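Local coordinates for protein vinylacetyl-CoA Delta-isomerase (Nitrosopumilus maritimus SCM1, PDB 6VJR) that probably isomerises vinylacetyl-CoA and dehydrates 4-hydroxybutyryl-CoA, using a bound FAD and a [4Fe-4S] cluster, at residues A[42-47]-A[88-93]. Numbering follows the deposited sequence.
Sequences VAETYD and RKLGQN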
loop_
_atom_site.group_PDB
_atom_site.type_symbol
_atom_site.label_atom_id
_atom_site.label_comp_id
_atom_site.label_asym_id
_atom_site.label_seq_id
_atom_site.Cartn_x
_atom_site.Cartn_y
_atom_site.Cartn_z
ATOM N N VAL A 42 -32.501 2.917 13.398
ATOM C CA VAL A 42 -32.694 2.344 14.717
ATOM C C VAL A 42 -33.931 1.449 14.758
ATOM O O VAL A 42 -33.900 0.391 15.405
ATOM C CB VAL A 42 -32.742 3.422 15.805
ATOM C CG1 VAL A 42 -32.929 2.791 17.162
ATOM C CG2 VAL A 42 -31.491 4.290 15.767
ATOM N N ALA A 43 -35.016 1.836 14.071
ATOM C CA ALA A 43 -36.221 1.011 14.100
ATOM C C ALA A 43 -35.912 -0.393 13.583
ATOM O O ALA A 43 -36.514 -1.358 13.997
ATOM C CB ALA A 43 -37.311 1.648 13.287
ATOM N N GLU A 44 -35.030 -0.503 12.587
ATOM C CA GLU A 44 -34.657 -1.796 12.017
ATOM C C GLU A 44 -33.965 -2.714 13.036
ATOM O O GLU A 44 -34.045 -3.942 12.918
ATOM C CB GLU A 44 -33.848 -1.629 10.726
ATOM C CG GLU A 44 -33.176 -2.919 10.278
ATOM C CD GLU A 44 -34.052 -4.084 9.826
ATOM O OE1 GLU A 44 -35.294 -3.961 9.745
ATOM O OE2 GLU A 44 -33.444 -5.178 9.596
ATOM N N THR A 45 -33.343 -2.157 14.080
ATOM C CA THR A 45 -32.750 -2.983 15.119
ATOM C C THR A 45 -33.843 -3.694 15.925
ATOM O O THR A 45 -33.582 -4.763 16.447
ATOM C CB THR A 45 -31.871 -2.181 16.071
ATOM O OG1 THR A 45 -32.549 -1.291 16.954
ATOM C CG2 THR A 45 -30.778 -1.421 15.343
ATOM N N TYR A 46 -35.017 -3.078 16.051
ATOM C CA TYR A 46 -36.145 -3.734 16.689
ATOM C C TYR A 46 -36.755 -4.747 15.739
ATOM O O TYR A 46 -37.117 -5.826 16.170
ATOM C CB TYR A 46 -37.163 -2.697 17.168
ATOM C CG TYR A 46 -36.765 -1.802 18.336
ATOM C CD1 TYR A 46 -36.109 -0.593 18.176
ATOM C CD2 TYR A 46 -37.072 -2.190 19.624
ATOM C CE1 TYR A 46 -35.787 0.206 19.268
ATOM C CE2 TYR A 46 -36.808 -1.393 20.713
ATOM C CZ TYR A 46 -36.145 -0.189 20.546
ATOM O OH TYR A 46 -35.904 0.566 21.655
ATOM N N ASP A 47 -36.959 -4.360 14.482
ATOM C CA ASP A 47 -37.593 -5.248 13.512
ATOM C C ASP A 47 -36.771 -6.523 13.299
ATOM O O ASP A 47 -37.306 -7.604 13.139
ATOM C CB ASP A 47 -37.953 -4.480 12.246
ATOM C CG ASP A 47 -39.050 -3.423 12.421
ATOM O OD1 ASP A 47 -39.934 -3.582 13.340
ATOM O OD2 ASP A 47 -39.063 -2.467 11.598
ATOM N N ARG A 88 -23.023 -7.150 11.351
ATOM C CA ARG A 88 -22.809 -7.268 9.907
ATOM C C ARG A 88 -24.171 -7.357 9.199
ATOM O O ARG A 88 -24.419 -6.757 8.155
ATOM C CB ARG A 88 -21.896 -8.437 9.540
ATOM C CG ARG A 88 -21.593 -8.469 8.048
ATOM C CD ARG A 88 -20.599 -9.518 7.715
ATOM N NE ARG A 88 -20.241 -9.432 6.290
ATOM C CZ ARG A 88 -19.200 -10.026 5.769
ATOM N NH1 ARG A 88 -18.428 -10.815 6.501
ATOM N NH2 ARG A 88 -18.882 -9.821 4.527
ATOM N N LYS A 89 -25.097 -8.119 9.790
ATOM C CA LYS A 89 -26.426 -8.216 9.202
ATOM C C LYS A 89 -27.126 -6.853 9.121
ATOM O O LYS A 89 -27.741 -6.530 8.110
ATOM C CB LYS A 89 -27.270 -9.225 9.996
ATOM C CG LYS A 89 -28.681 -9.389 9.558
ATOM C CD LYS A 89 -28.791 -9.818 8.137
ATOM C CE LYS A 89 -28.345 -11.150 7.889
ATOM N NZ LYS A 89 -29.268 -11.674 6.863
ATOM N N LEU A 90 -27.098 -6.058 10.189
ATOM C CA LEU A 90 -27.741 -4.736 10.196
ATOM C C LEU A 90 -27.046 -3.805 9.203
ATOM O O LEU A 90 -27.712 -3.018 8.527
ATOM C CB LEU A 90 -27.771 -4.191 11.623
ATOM C CG LEU A 90 -28.739 -4.868 12.589
ATOM C CD1 LEU A 90 -28.394 -4.480 14.017
ATOM C CD2 LEU A 90 -30.115 -4.435 12.174
ATOM N N GLY A 91 -25.719 -3.906 9.101
ATOM C CA GLY A 91 -25.011 -3.152 8.078
ATOM C C GLY A 91 -25.513 -3.475 6.653
ATOM O O GLY A 91 -25.702 -2.590 5.803
ATOM N N GLN A 92 -25.679 -4.758 6.363
ATOM C CA GLN A 92 -26.248 -5.195 5.094
ATOM C C GLN A 92 -27.651 -4.623 4.867
ATOM O O GLN A 92 -28.002 -4.292 3.748
ATOM C CB GLN A 92 -26.311 -6.708 5.012
ATOM C CG GLN A 92 -24.966 -7.399 4.916
ATOM C CD GLN A 92 -25.090 -8.888 4.703
ATOM O OE1 GLN A 92 -26.179 -9.476 4.761
ATOM N NE2 GLN A 92 -23.967 -9.479 4.370
ATOM N N ASN A 93 -28.496 -4.629 5.920
ATOM C CA ASN A 93 -29.884 -4.253 5.813
ATOM C C ASN A 93 -30.121 -2.749 5.718
ATOM O O ASN A 93 -31.142 -2.354 5.139
ATOM C CB ASN A 93 -30.671 -4.781 6.995
ATOM C CG ASN A 93 -30.800 -6.277 7.033
ATOM O OD1 ASN A 93 -30.389 -6.977 6.110
ATOM N ND2 ASN A 93 -31.462 -6.758 8.079
#
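Glu44 and Asn93 make the one hydrogen bond between the two helical segments. Asn93 ND2 donates to Glu44 OE2 over 3.0 Å, with an N-H...O angle of 144°. The amide nitrogen meets the oxygen nearly end-on to its C-O bond. Carboxylate and amide planes are turned 67° apart. Glu44 CG lies anti to the backbone N, and a bend at chi2 brings the carboxylate to Asn93. The same OE2 forms a salt bridge with Arg51, one helical turn beyond 42-47. Two partners thus grip one oxygen. A leucine in place of Glu44 would probably leave the Arg51 charge without this mate and the Asn93 amide freer to turn.

The apolar part centres on Leu90, whose methyls reach out between the helices. Leu90 CD2 lies 3.9 Å from Glu44 CG. Leu90 CD1 meets Thr45 CG2 at 4.1 Å. Thr45 OG1 faces its own helix instead, bonding to Val42 O at 2.7 Å and also to Arg100.

The segment axes pass 10.6 Å apart at 124°. This is sparse helix-helix packing between 36-51 and 77-94. The Leu90 side chain packs on Phe98 of the [4Fe-4S] pocket and lies about 7 Å from the cluster, consistent with a second-shell place.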